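Local coordinates for protein D-3-phosphoglycerate dehydrogenase (Sulfolobus tokodaii, PDB 2EKL) that probably catalyses the NAD-dependent oxidation of D-3-phosphoglycerate, as a member of the D-isomer specific 2-hydroxyacid dehydrogenases, at residues Q28-P33 / G45-I50; E192-S197 / Y216-L221; F259-E262 / W268-E271. All blocks are in the same frame, centred on the assembly; numbering follows the deposited sequence.

Contact 1. Residues Q28-P33 / G45-I50; sequences QVDYMP and GNYDII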
ATOM      1  N   GLN A  28      13.204  29.973 -31.293  1.00 27.89           N
ATOM      2  CA  GLN A  28      11.916  30.110 -31.962  1.00 28.88           C
ATOM      3  C   GLN A  28      11.116  28.845 -31.660  1.00 27.62           C
ATOM      4  O   GLN A  28      11.454  27.766 -32.138  1.00 25.82           O
ATOM      5  CB  GLN A  28      12.112  30.254 -33.475  1.00 31.51           C
ATOM      6  CG  GLN A  28      10.827  30.523 -34.244  1.00 36.69           C
ATOM      7  CD  GLN A  28      11.017  30.476 -35.751  1.00 40.40           C
ATOM      8  OE1 GLN A  28      11.811  31.230 -36.318  1.00 41.93           O
ATOM      9  NE2 GLN A  28      10.284  29.585 -36.408  1.00 41.14           N
ATOM     10  N   VAL A  29      10.065  28.981 -30.863  1.00 26.87           N
ATOM     11  CA  VAL A  29       9.251  27.832 -30.489  1.00 26.88           C
ATOM     12  C   VAL A  29       7.837  27.843 -31.071  1.00 27.32           C
ATOM     13  O   VAL A  29       7.046  28.746 -30.798  1.00 26.30           O
ATOM     14  CB  VAL A  29       9.149  27.716 -28.952  1.00 26.50           C
ATOM     15  CG1 VAL A  29       8.309  26.500 -28.571  1.00 28.66           C
ATOM     16  CG2 VAL A  29      10.545  27.614 -28.345  1.00 27.33           C
ATOM     17  N   ASP A  30       7.531  26.834 -31.881  1.00 27.56           N
ATOM     18  CA  ASP A  30       6.201  26.711 -32.465  1.00 28.19           C
ATOM     19  C   ASP A  30       5.469  25.628 -31.689  1.00 27.75           C
ATOM     20  O   ASP A  30       5.788  24.446 -31.804  1.00 27.48           O
ATOM     21  CB  ASP A  30       6.280  26.337 -33.948  1.00 27.65           C
ATOM     22  CG  ASP A  30       6.840  27.458 -34.800  1.00 30.42           C
ATOM     23  OD1 ASP A  30       6.744  28.629 -34.376  1.00 32.52           O
ATOM     24  OD2 ASP A  30       7.359  27.175 -35.899  1.00 30.54           O
ATOM     25  N   TYR A  31       4.496  26.045 -30.887  1.00 27.90           N
ATOM     26  CA  TYR A  31       3.721  25.125 -30.066  1.00 27.55           C
ATOM     27  C   TYR A  31       2.421  24.719 -30.758  1.00 28.22           C
ATOM     28  O   TYR A  31       1.469  25.496 -30.809  1.00 28.70           O
ATOM     29  CB  TYR A  31       3.426  25.787 -28.720  1.00 28.74           C
ATOM     30  CG  TYR A  31       2.738  24.905 -27.705  1.00 29.38           C
ATOM     31  CD1 TYR A  31       3.158  23.592 -27.489  1.00 28.11           C
ATOM     32  CD2 TYR A  31       1.706  25.404 -26.913  1.00 31.17           C
ATOM     33  CE1 TYR A  31       2.572  22.803 -26.508  1.00 28.39           C
ATOM     34  CE2 TYR A  31       1.115  24.622 -25.929  1.00 30.99           C
ATOM     35  CZ  TYR A  31       1.553  23.325 -25.731  1.00 30.11           C
ATOM     36  OH  TYR A  31       0.977  22.553 -24.751  1.00 32.62           O
ATOM     37  N   MET A  32       2.400  23.499 -31.286  1.00 26.97           N
ATOM     38  CA  MET A  32       1.239  22.960 -31.990  1.00 28.00           C
ATOM     39  C   MET A  32       0.844  21.641 -31.324  1.00 27.61           C
ATOM     40  O   MET A  32       1.011  20.568 -31.901  1.00 26.79           O
ATOM     41  CB  MET A  32       1.601  22.728 -33.461  1.00 27.71           C
ATOM     42  CG  MET A  32       2.192  23.961 -34.135  1.00 29.33           C
ATOM     43  SD  MET A  32       2.621  23.739 -35.877  1.00 33.26           S
ATOM     44  CE  MET A  32       1.035  24.035 -36.655  1.00 34.83           C
ATOM     45  N   PRO A  33       0.291  21.715 -30.101  1.00 27.90           N
ATOM     46  CA  PRO A  33      -0.132  20.551 -29.318  1.00 28.05           C
ATOM     47  C   PRO A  33      -1.135  19.589 -29.950  1.00 28.18           C
ATOM     48  O   PRO A  33      -1.329  18.490 -29.445  1.00 28.16           O
ATOM     49  CB  PRO A  33      -0.655  21.180 -28.027  1.00 29.23           C
ATOM     50  CG  PRO A  33      -1.210  22.478 -28.499  1.00 28.67           C
ATOM     51  CD  PRO A  33      -0.128  22.963 -29.437  1.00 28.78           C
ATOM     52  N   GLY A  45      10.428  19.405 -41.758  1.00 29.60           N
ATOM     53  CA  GLY A  45      11.692  19.742 -42.386  1.00 29.51           C
ATOM     54  C   GLY A  45      12.252  21.106 -42.028  1.00 29.99           C
ATOM     55  O   GLY A  45      13.410  21.393 -42.326  1.00 31.53           O
ATOM     56  N   ASN A  46      11.450  21.948 -41.381  1.00 29.03           N
ATOM     57  CA  ASN A  46      11.904  23.284 -41.018  1.00 29.09           C
ATOM     58  C   ASN A  46      12.462  23.390 -39.604  1.00 27.70           C
ATOM     59  O   ASN A  46      12.843  24.478 -39.176  1.00 28.33           O
ATOM     60  CB  ASN A  46      10.757  24.292 -41.138  1.00 31.40           C
ATOM     61  CG  ASN A  46       9.974  24.147 -42.426  1.00 33.19           C
ATOM     62  OD1 ASN A  46      10.546  24.016 -43.506  1.00 33.97           O
ATOM     63  ND2 ASN A  46       8.651  24.186 -42.316  1.00 34.14           N
ATOM     64  N   TYR A  47      12.528  22.278 -38.880  1.00 25.40           N
ATOM     65  CA  TYR A  47      12.982  22.340 -37.493  1.00 24.59           C
ATOM     66  C   TYR A  47      14.269  21.616 -37.125  1.00 23.32           C
ATOM     67  O   TYR A  47      14.590  20.561 -37.668  1.00 24.50           O
ATOM     68  CB  TYR A  47      11.855  21.847 -36.582  1.00 22.55           C
ATOM     69  CG  TYR A  47      10.582  22.653 -36.713  1.00 24.01           C
ATOM     70  CD1 TYR A  47      10.411  23.846 -36.014  1.00 23.46           C
ATOM     71  CD2 TYR A  47       9.560  22.236 -37.565  1.00 25.09           C
ATOM     72  CE1 TYR A  47       9.250  24.607 -36.158  1.00 25.82           C
ATOM     73  CE2 TYR A  47       8.399  22.988 -37.719  1.00 25.48           C
ATOM     74  CZ  TYR A  47       8.250  24.168 -37.015  1.00 25.54           C
ATOM     75  OH  TYR A  47       7.101  24.905 -37.170  1.00 27.16           O
ATOM     76  N   ASP A  48      14.982  22.206 -36.170  1.00 23.71           N
ATOM     77  CA  ASP A  48      16.239  21.671 -35.649  1.00 23.54           C
ATOM     78  C   ASP A  48      15.929  20.790 -34.446  1.00 23.98           C
ATOM     79  O   ASP A  48      16.674  19.860 -34.126  1.00 23.36           O
ATOM     80  CB  ASP A  48      17.134  22.811 -35.166  1.00 24.01           C
ATOM     81  CG  ASP A  48      17.409  23.830 -36.240  1.00 25.62           C
ATOM     82  OD1 ASP A  48      18.222  23.533 -37.141  1.00 27.46           O
ATOM     83  OD2 ASP A  48      16.807  24.923 -36.181  1.00 24.69           O
ATOM     84  N   ILE A  49      14.822  21.103 -33.782  1.00 22.06           N
ATOM     85  CA  ILE A  49      14.405  20.383 -32.584  1.00 21.61           C
ATOM     86  C   ILE A  49      12.915  20.050 -32.608  1.00 22.01           C
ATOM     87  O   ILE A  49      12.102  20.859 -33.043  1.00 21.08           O
ATOM     88  CB  ILE A  49      14.651  21.239 -31.315  1.00 21.69           C
ATOM     89  CG1 ILE A  49      16.122  21.657 -31.230  1.00 21.89           C
ATOM     90  CG2 ILE A  49      14.232  20.464 -30.074  1.00 21.67           C
ATOM     91  CD1 ILE A  49      16.404  22.697 -30.159  1.00 20.68           C
ATOM     92  N   ILE A  50      12.567  18.854 -32.145  1.00 22.36           N
ATOM     93  CA  ILE A  50      11.168  18.454 -32.058  1.00 22.38           C
ATOM     94  C   ILE A  50      10.968  17.949 -30.633  1.00 22.66           C
ATOM     95  O   ILE A  50      11.815  17.229 -30.104  1.00 21.44           O
ATOM     96  CB  ILE A  50      10.806  17.324 -33.063  1.00 23.11           C
ATOM     97  CG1 ILE A  50       9.298  17.053 -33.008  1.00 23.61           C
ATOM     98  CG2 ILE A  50      11.580  16.053 -32.739  1.00 23.06           C
ATOM     99  CD1 ILE A  50       8.824  15.993 -33.987  1.00 25.77           C
TER

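Contact 2. Residues E192-S197 / Y216-L221; sequences ELLKNS and YPQFEL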
ATOM      1  N   GLU A 192      15.230 -20.615  -8.536  1.00 19.51           N
ATOM      2  CA  GLU A 192      15.220 -20.585  -7.081  1.00 20.47           C
ATOM      3  C   GLU A 192      14.247 -19.529  -6.575  1.00 18.77           C
ATOM      4  O   GLU A 192      13.521 -19.760  -5.607  1.00 20.03           O
ATOM      5  CB  GLU A 192      16.621 -20.303  -6.527  1.00 22.75           C
ATOM      6  CG  GLU A 192      16.730 -20.571  -5.028  1.00 27.18           C
ATOM      7  CD  GLU A 192      18.124 -20.342  -4.471  1.00 30.71           C
ATOM      8  OE1 GLU A 192      19.100 -20.846  -5.066  1.00 32.77           O
ATOM      9  OE2 GLU A 192      18.243 -19.664  -3.428  1.00 32.59           O
ATOM     10  N   LEU A 193      14.241 -18.371  -7.228  1.00 18.12           N
ATOM     11  CA  LEU A 193      13.344 -17.289  -6.843  1.00 16.38           C
ATOM     12  C   LEU A 193      11.899 -17.762  -6.947  1.00 17.02           C
ATOM     13  O   LEU A 193      11.117 -17.610  -6.007  1.00 18.00           O
ATOM     14  CB  LEU A 193      13.557 -16.066  -7.745  1.00 15.91           C
ATOM     15  CG  LEU A 193      12.737 -14.805  -7.423  1.00 16.32           C
ATOM     16  CD1 LEU A 193      13.488 -13.574  -7.900  1.00 16.55           C
ATOM     17  CD2 LEU A 193      11.357 -14.881  -8.077  1.00 17.25           C
ATOM     18  N   LEU A 194      11.554 -18.352  -8.086  1.00 16.99           N
ATOM     19  CA  LEU A 194      10.197 -18.843  -8.305  1.00 17.55           C
ATOM     20  C   LEU A 194       9.782 -19.924  -7.305  1.00 18.18           C
ATOM     21  O   LEU A 194       8.684 -19.889  -6.768  1.00 16.68           O
ATOM     22  CB  LEU A 194      10.059 -19.374  -9.736  1.00 18.24           C
ATOM     23  CG  LEU A 194      10.223 -18.317 -10.834  1.00 20.06           C
ATOM     24  CD1 LEU A 194      10.335 -18.990 -12.187  1.00 20.94           C
ATOM     25  CD2 LEU A 194       9.036 -17.348 -10.801  1.00 21.20           C
ATOM     26  N   LYS A 195      10.663 -20.878  -7.037  1.00 20.03           N
ATOM     27  CA  LYS A 195      10.325 -21.949  -6.105  1.00 20.84           C
ATOM     28  C   LYS A 195      10.176 -21.512  -4.646  1.00 19.21           C
ATOM     29  O   LYS A 195       9.482 -22.167  -3.868  1.00 19.45           O
ATOM     30  CB  LYS A 195      11.376 -23.063  -6.188  1.00 22.29           C
ATOM     31  CG  LYS A 195      11.506 -23.688  -7.571  1.00 26.76           C
ATOM     32  CD  LYS A 195      12.632 -24.709  -7.623  1.00 31.62           C
ATOM     33  CE  LYS A 195      12.383 -25.867  -6.672  1.00 35.18           C
ATOM     34  NZ  LYS A 195      11.159 -26.632  -7.041  1.00 37.61           N
ATOM     35  N   ASN A 196      10.803 -20.399  -4.278  1.00 18.09           N
ATOM     36  CA  ASN A 196      10.769 -19.944  -2.889  1.00 18.74           C
ATOM     37  C   ASN A 196      10.044 -18.636  -2.561  1.00 18.60           C
ATOM     38  O   ASN A 196      10.009 -18.234  -1.399  1.00 18.98           O
ATOM     39  CB  ASN A 196      12.208 -19.848  -2.369  1.00 19.59           C
ATOM     40  CG  ASN A 196      12.899 -21.198  -2.319  1.00 22.12           C
ATOM     41  OD1 ASN A 196      12.643 -22.007  -1.425  1.00 22.13           O
ATOM     42  ND2 ASN A 196      13.769 -21.456  -3.289  1.00 21.59           N
ATOM     43  N   SER A 197       9.457 -17.978  -3.553  1.00 18.09           N
ATOM     44  CA  SER A 197       8.795 -16.702  -3.287  1.00 17.29           C
ATOM     45  C   SER A 197       7.297 -16.764  -3.024  1.00 17.67           C
ATOM     46  O   SER A 197       6.551 -17.414  -3.754  1.00 17.21           O
ATOM     47  CB  SER A 197       9.057 -15.727  -4.439  1.00 17.86           C
ATOM     48  OG  SER A 197      10.437 -15.408  -4.531  1.00 19.14           O
ATOM     49  N   TYR A 216       4.462 -20.414 -18.917  1.00 21.31           N
ATOM     50  CA  TYR A 216       3.984 -21.639 -18.291  1.00 20.45           C
ATOM     51  C   TYR A 216       4.939 -22.363 -17.347  1.00 20.69           C
ATOM     52  O   TYR A 216       4.549 -22.735 -16.242  1.00 20.52           O
ATOM     53  CB  TYR A 216       3.462 -22.610 -19.354  1.00 22.37           C
ATOM     54  CG  TYR A 216       1.993 -22.405 -19.637  1.00 21.41           C
ATOM     55  CD1 TYR A 216       1.028 -22.947 -18.788  1.00 22.26           C
ATOM     56  CD2 TYR A 216       1.564 -21.621 -20.709  1.00 22.32           C
ATOM     57  CE1 TYR A 216      -0.325 -22.713 -18.992  1.00 22.83           C
ATOM     58  CE2 TYR A 216       0.209 -21.384 -20.924  1.00 22.24           C
ATOM     59  CZ  TYR A 216      -0.729 -21.930 -20.062  1.00 22.57           C
ATOM     60  OH  TYR A 216      -2.068 -21.688 -20.255  1.00 24.73           O
ATOM     61  N   PRO A 217       6.198 -22.584 -17.763  1.00 21.20           N
ATOM     62  CA  PRO A 217       7.139 -23.279 -16.876  1.00 20.17           C
ATOM     63  C   PRO A 217       7.348 -22.540 -15.555  1.00 20.23           C
ATOM     64  O   PRO A 217       7.442 -23.158 -14.493  1.00 18.85           O
ATOM     65  CB  PRO A 217       8.416 -23.344 -17.707  1.00 20.37           C
ATOM     66  CG  PRO A 217       7.901 -23.363 -19.123  1.00 22.24           C
ATOM     67  CD  PRO A 217       6.816 -22.312 -19.070  1.00 19.15           C
ATOM     68  N   GLN A 218       7.419 -21.215 -15.634  1.00 19.44           N
ATOM     69  CA  GLN A 218       7.623 -20.385 -14.452  1.00 18.28           C
ATOM     70  C   GLN A 218       6.413 -20.446 -13.522  1.00 18.37           C
ATOM     71  O   GLN A 218       6.567 -20.526 -12.307  1.00 18.46           O
ATOM     72  CB  GLN A 218       7.895 -18.932 -14.863  1.00 18.82           C
ATOM     73  CG  GLN A 218       9.215 -18.710 -15.612  1.00 19.90           C
ATOM     74  CD  GLN A 218       9.235 -19.345 -16.995  1.00 19.60           C
ATOM     75  OE1 GLN A 218       8.304 -19.178 -17.782  1.00 19.36           O
ATOM     76  NE2 GLN A 218      10.308 -20.063 -17.301  1.00 21.48           N
ATOM     77  N   PHE A 219       5.213 -20.404 -14.092  1.00 17.01           N
ATOM     78  CA  PHE A 219       3.998 -20.484 -13.285  1.00 18.25           C
ATOM     79  C   PHE A 219       3.943 -21.825 -12.554  1.00 18.12           C
ATOM     80  O   PHE A 219       3.504 -21.903 -11.409  1.00 17.04           O
ATOM     81  CB  PHE A 219       2.753 -20.336 -14.168  1.00 17.27           C
ATOM     82  CG  PHE A 219       2.321 -18.912 -14.382  1.00 17.90           C
ATOM     83  CD1 PHE A 219       1.740 -18.182 -13.347  1.00 17.01           C
ATOM     84  CD2 PHE A 219       2.505 -18.294 -15.613  1.00 18.38           C
ATOM     85  CE1 PHE A 219       1.349 -16.859 -13.534  1.00 18.96           C
ATOM     86  CE2 PHE A 219       2.118 -16.964 -15.814  1.00 18.80           C
ATOM     87  CZ  PHE A 219       1.540 -16.247 -14.771  1.00 18.21           C
ATOM     88  N   GLU A 220       4.388 -22.883 -13.223  1.00 17.73           N
ATOM     89  CA  GLU A 220       4.368 -24.209 -12.618  1.00 20.04           C
ATOM     90  C   GLU A 220       5.341 -24.296 -11.441  1.00 18.86           C
ATOM     91  O   GLU A 220       5.071 -24.973 -10.449  1.00 20.15           O
ATOM     92  CB  GLU A 220       4.719 -25.266 -13.672  1.00 22.39           C
ATOM     93  CG  GLU A 220       4.423 -26.702 -13.257  1.00 25.96           C
ATOM     94  CD  GLU A 220       2.969 -26.915 -12.862  1.00 28.68           C
ATOM     95  OE1 GLU A 220       2.072 -26.428 -13.582  1.00 28.46           O
ATOM     96  OE2 GLU A 220       2.722 -27.575 -11.831  1.00 32.39           O
ATOM     97  N   LEU A 221       6.469 -23.601 -11.552  1.00 18.67           N
ATOM     98  CA  LEU A 221       7.485 -23.600 -10.504  1.00 19.74           C
ATOM     99  C   LEU A 221       7.067 -22.817  -9.263  1.00 19.27           C
ATOM    100  O   LEU A 221       7.572 -23.059  -8.171  1.00 18.97           O
ATOM    101  CB  LEU A 221       8.790 -23.002 -11.037  1.00 22.51           C
ATOM    102  CG  LEU A 221       9.712 -23.885 -11.883  1.00 23.05           C
ATOM    103  CD1 LEU A 221      10.715 -23.014 -12.629  1.00 25.62           C
ATOM    104  CD2 LEU A 221      10.425 -24.886 -10.979  1.00 23.18           C
TER

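Contact 3. Residues F259-E262 / W268-E271; sequences FWNE and WELE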
ATOM      1  N   PHE A 259      -1.576  -3.302 -18.247  1.00 22.20           N
ATOM      2  CA  PHE A 259      -2.379  -4.335 -18.887  1.00 22.84           C
ATOM      3  C   PHE A 259      -1.979  -4.437 -20.354  1.00 24.15           C
ATOM      4  O   PHE A 259      -1.563  -3.452 -20.963  1.00 25.05           O
ATOM      5  CB  PHE A 259      -3.871  -4.002 -18.769  1.00 23.40           C
ATOM      6  CG  PHE A 259      -4.695  -5.111 -18.171  1.00 21.10           C
ATOM      7  CD1 PHE A 259      -4.488  -5.519 -16.856  1.00 22.23           C
ATOM      8  CD2 PHE A 259      -5.678  -5.752 -18.923  1.00 20.62           C
ATOM      9  CE1 PHE A 259      -5.244  -6.550 -16.299  1.00 21.88           C
ATOM     10  CE2 PHE A 259      -6.439  -6.782 -18.375  1.00 21.16           C
ATOM     11  CZ  PHE A 259      -6.222  -7.182 -17.060  1.00 24.01           C
ATOM     12  N   TRP A 260      -2.096  -5.637 -20.912  1.00 24.43           N
ATOM     13  CA  TRP A 260      -1.732  -5.881 -22.301  1.00 26.31           C
ATOM     14  C   TRP A 260      -2.404  -4.857 -23.205  1.00 26.64           C
ATOM     15  O   TRP A 260      -1.796  -4.355 -24.149  1.00 29.04           O
ATOM     16  CB  TRP A 260      -2.114  -7.315 -22.664  1.00 25.46           C
ATOM     17  CG  TRP A 260      -1.395  -8.296 -21.775  1.00 24.19           C
ATOM     18  CD1 TRP A 260      -0.175  -8.871 -22.003  1.00 24.00           C
ATOM     19  CD2 TRP A 260      -1.802  -8.726 -20.470  1.00 23.74           C
ATOM     20  NE1 TRP A 260       0.206  -9.627 -20.917  1.00 23.68           N
ATOM     21  CE2 TRP A 260      -0.774  -9.555 -19.962  1.00 23.92           C
ATOM     22  CE3 TRP A 260      -2.932  -8.489 -19.676  1.00 24.76           C
ATOM     23  CZ2 TRP A 260      -0.844 -10.145 -18.696  1.00 23.26           C
ATOM     24  CZ3 TRP A 260      -3.001  -9.078 -18.415  1.00 23.92           C
ATOM     25  CH2 TRP A 260      -1.961  -9.897 -17.940  1.00 22.67           C
ATOM     26  N   ASN A 261      -3.656  -4.546 -22.888  1.00 27.91           N
ATOM     27  CA  ASN A 261      -4.437  -3.547 -23.612  1.00 27.95           C
ATOM     28  C   ASN A 261      -5.166  -2.732 -22.551  1.00 27.33           C
ATOM     29  O   ASN A 261      -5.862  -3.291 -21.702  1.00 26.11           O
ATOM     30  CB  ASN A 261      -5.448  -4.211 -24.550  1.00 28.28           C
ATOM     31  CG  ASN A 261      -4.823  -4.657 -25.859  1.00 30.25           C
ATOM     32  OD1 ASN A 261      -4.371  -3.835 -26.656  1.00 31.60           O
ATOM     33  ND2 ASN A 261      -4.789  -5.965 -26.084  1.00 32.70           N
ATOM     34  N   GLU A 262      -4.999  -1.413 -22.599  1.00 26.97           N
ATOM     35  CA  GLU A 262      -5.625  -0.523 -21.625  1.00 28.29           C
ATOM     36  C   GLU A 262      -6.562   0.469 -22.316  1.00 29.14           C
ATOM     37  O   GLU A 262      -6.107   1.444 -22.911  1.00 30.46           O
ATOM     38  CB  GLU A 262      -4.532   0.236 -20.857  1.00 27.57           C
ATOM     39  CG  GLU A 262      -3.430  -0.674 -20.300  1.00 25.93           C
ATOM     40  CD  GLU A 262      -2.223   0.086 -19.761  1.00 27.65           C
ATOM     41  OE1 GLU A 262      -2.101   1.299 -20.021  1.00 29.26           O
ATOM     42  OE2 GLU A 262      -1.380  -0.540 -19.082  1.00 25.21           O
ATOM     43  N   TRP A 268      -9.994 -13.026 -23.266  1.00 27.25           N
ATOM     44  CA  TRP A 268      -9.246 -13.508 -22.112  1.00 26.08           C
ATOM     45  C   TRP A 268      -8.808 -12.355 -21.211  1.00 25.69           C
ATOM     46  O   TRP A 268      -8.741 -12.509 -19.989  1.00 25.36           O
ATOM     47  CB  TRP A 268      -8.028 -14.320 -22.561  1.00 26.35           C
ATOM     48  CG  TRP A 268      -7.069 -13.537 -23.374  1.00 26.25           C
ATOM     49  CD1 TRP A 268      -7.112 -13.331 -24.721  1.00 25.76           C
ATOM     50  CD2 TRP A 268      -5.942 -12.801 -22.888  1.00 27.37           C
ATOM     51  NE1 TRP A 268      -6.081 -12.511 -25.105  1.00 27.55           N
ATOM     52  CE2 TRP A 268      -5.346 -12.169 -24.000  1.00 27.71           C
ATOM     53  CE3 TRP A 268      -5.378 -12.612 -21.618  1.00 27.18           C
ATOM     54  CZ2 TRP A 268      -4.212 -11.360 -23.885  1.00 29.01           C
ATOM     55  CZ3 TRP A 268      -4.249 -11.804 -21.503  1.00 27.83           C
ATOM     56  CH2 TRP A 268      -3.678 -11.189 -22.631  1.00 28.25           C
ATOM     57  N   GLU A 269      -8.513 -11.206 -21.817  1.00 24.84           N
ATOM     58  CA  GLU A 269      -8.099 -10.014 -21.072  1.00 25.11           C
ATOM     59  C   GLU A 269      -9.260  -9.520 -20.227  1.00 24.01           C
ATOM     60  O   GLU A 269      -9.090  -9.112 -19.080  1.00 21.97           O
ATOM     61  CB  GLU A 269      -7.694  -8.891 -22.023  1.00 27.18           C
ATOM     62  CG  GLU A 269      -6.267  -8.926 -22.494  1.00 33.83           C
ATOM     63  CD  GLU A 269      -5.870  -7.622 -23.145  1.00 34.95           C
ATOM     64  OE1 GLU A 269      -6.376  -7.332 -24.248  1.00 38.88           O
ATOM     65  OE2 GLU A 269      -5.068  -6.879 -22.541  1.00 38.12           O
ATOM     66  N   LEU A 270     -10.445  -9.528 -20.825  1.00 22.75           N
ATOM     67  CA  LEU A 270     -11.644  -9.098 -20.131  1.00 22.49           C
ATOM     68  C   LEU A 270     -11.936 -10.027 -18.955  1.00 21.24           C
ATOM     69  O   LEU A 270     -12.350  -9.575 -17.891  1.00 18.48           O
ATOM     70  CB  LEU A 270     -12.823  -9.089 -21.107  1.00 24.77           C
ATOM     71  CG  LEU A 270     -12.665  -8.062 -22.229  1.00 25.60           C
ATOM     72  CD1 LEU A 270     -13.733  -8.267 -23.298  1.00 26.47           C
ATOM     73  CD2 LEU A 270     -12.750  -6.665 -21.631  1.00 26.98           C
ATOM     74  N   GLU A 271     -11.715 -11.326 -19.144  1.00 21.27           N
ATOM     75  CA  GLU A 271     -11.972 -12.287 -18.079  1.00 22.37           C
ATOM     76  C   GLU A 271     -11.041 -12.024 -16.896  1.00 22.91           C
ATOM     77  O   GLU A 271     -11.451 -12.123 -15.738  1.00 21.47           O
ATOM     78  CB  GLU A 271     -11.788 -13.723 -18.581  1.00 25.64           C
ATOM     79  CG  GLU A 271     -12.573 -14.736 -17.760  1.00 28.87           C
ATOM     80  CD  GLU A 271     -12.461 -16.151 -18.285  1.00 30.24           C
ATOM     81  OE1 GLU A 271     -12.486 -16.338 -19.521  1.00 32.79           O
ATOM     82  OE2 GLU A 271     -12.365 -17.081 -17.457  1.00 32.87           O
TER

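Contact 1. Residues Q28-P33 / G45-I50
The phenol of Tyr-47 ends on the carboxylate of Asp-30, and this single pair carries the whole contact. Tyr-47 OH donates a hydrogen bond to Asp-30 OD2 at 2.6 Å, meeting the anti lone pair, the one turned away from OD1. The two side chains cross at about a right angle, and the ring and carboxylate planes also stand 89° apart. The oxygen sits at the ring edge, close to the ring plane, and CE1 of Tyr-47 comes within 3.2 Å of Asp-30 OD2. CB of Asp-30 adds a looser touch, 3.6 Å from the OH of Tyr-47. Tyrosine suits the place because a long, rigid ring can cross the gap between backbones that are 9.5 Å apart from Asp-30 CA to Tyr-47 CA, while the short aspartate presents a charged acceptor close to its own strand. With CG anti to the carbonyl carbon (chi1 -59°), the tyrosine ring is carried toward strand 28-31. A phenylalanine in place of Tyr-47 would probably leave Asp-30 OD2 without this donor, a carboxylate oxygen then facing a bare ring edge.

In the next shell, CB of Asn-46 lies over the rim of one face of the Tyr-47 ring. Beyond the tyrosine, Asp-48 ties the turn down through a salt bridge to Lys-70 and hydrogen bonds to Tyr-4 and the backbone of Lys-7. The backbone of Asp-30 is bonded to Ala-8 and Ile-10, since strand 7-10 runs between strands 28-31 and 49-52 in the parallel sheet. Helix 37-43 links these two flanking strands in a beta-alpha-beta crossover, while Val-29 and Tyr-31 pack on helix 16-24 and Ile-49 on helix 289-309.

Contact 2. Residues E192-S197 / Y216-L221
Gln-218 is the first residue of its helix to meet Leu-194: its CB and CG both rest against the methyl CD1 of Leu-194, the CG contact being 3.6 Å. A bend at the second torsion (chi2 68°) carries the amide off elsewhere, and its OE1 accepts a hydrogen bond from the backbone N of Asp-215. Glutamine thus serves two ends at once, an apolar stem for the neighbouring helix and a polar tip for the start of its own. Phe-219 turns the other way, its ring nearly parallel to that of Tyr-245. One turn beyond Gln-218 comes Leu-221, whose CB lies 4.1 Å from CB of Leu-194. Its branches divide the work: CD1 faces CD1 of Leu-194, whereas CD2 lies 3.8 Å from CG of Lys-195, so the aliphatic stem of the lysine covers the leucine at the surface. The backbones also come close here, with Leu-221 O 3.6 Å from CA of Lys-195.

The first helix finishes at this point. Leu-193 O takes bonds from Asn-196 N and, at 2.7 Å, from Ser-197 OG, which reach it from opposite faces of the carbonyl plane. The helical segments approach to 8.9 Å between axes, with their directions 44° apart. Helix 190-196 leads into strand 199-202 and helix 216-221 into strand 226-230, adjacent parallel strands of the Rossmann sheet; Leu-193 packs on Tyr-171 of strand 167-171, and Phe-219 on helix 239-247.

Contact 3. Residues F259-E262 / W268-E271
Trp-268 drives the edge of its six-membered ring, led by CH2, onto one face of Trp-260 in a T-shaped stack. The centroid of that ring is 5.3 Å from the centroid of the five-membered ring of Trp-260, and the planes stand 64° apart. CH2 of Trp-268 comes to 3.8 Å from CD2 of Trp-260. The indole of Trp-260 in turn puts its CZ3 over the centre of the Phe-259 ring, while CZ of Phe-259 lies in the plane of the tryptophan, at its edge. At the Phe-259 edge, in the ring plane, sits a backbone carbonyl: CE2 of Phe-259 is 3.6 Å from Glu-269 O. CG of Glu-269 lies over one face of Trp-268, toward its rim. Large rings suit the place because indoles pack broadly yet keep an N-H for a carbonyl or carboxylate, here Val-237 O for Trp-260 and Glu-266 for Trp-268.

The segment 259-262 belongs to the loop that follows strand 251-256 of the Rossmann domain and leads to helix 267-274; Asp-257, just before it, binds NAD. The buried carboxylate of Glu-269 fixes the loop to the helix. Its chain, extended beyond CG (chi2 -166°), reaches Asn-261, whose ND2 donates to OE1 of Glu-269 at 2.8 Å. The donor arrives on the syn side, tilted out of the carboxylate plane. Asn-261 N makes a weak, strongly bent bond to OE2 of Glu-269, 2.7 Å long, and CB of Trp-260 also crowds that oxygen.

Within the loop, Phe-259 N bonds to Glu-262 OE2 at 2.9 Å. OE1 of Glu-262 is hydrogen-bonded to His-283 ND1, an arrangement consistent with the glutamate-histidine pair of this family's active sites. Phe-132 of the second subunit packs on Phe-259 and Glu-262.

In the fold
Contact 1 stands apart in the sheet domain formed largely by the first part of the chain, its nearest atoms about 19 Å from those of contact 3, whereas contacts 2 and 3 share the NAD-binding domain and lie about 23 Å apart between centres. All three are partly buried, and none is a pure core contact. The chemistry follows the place. Contact 1 relies on one polar bond between strand 28-31 and the loop that leads into strand 49-52, two strands that flank strand 7-10; contact 2 is apolar packing of two helices, edged by a surface lysine stem. Contact 3 combines aromatic stacking with a buried carboxylate and alone touches the second subunit. Helix 239-247 is common ground: Phe-219 of contact 2 and Trp-260 of contact 3 both pack on Leu-242.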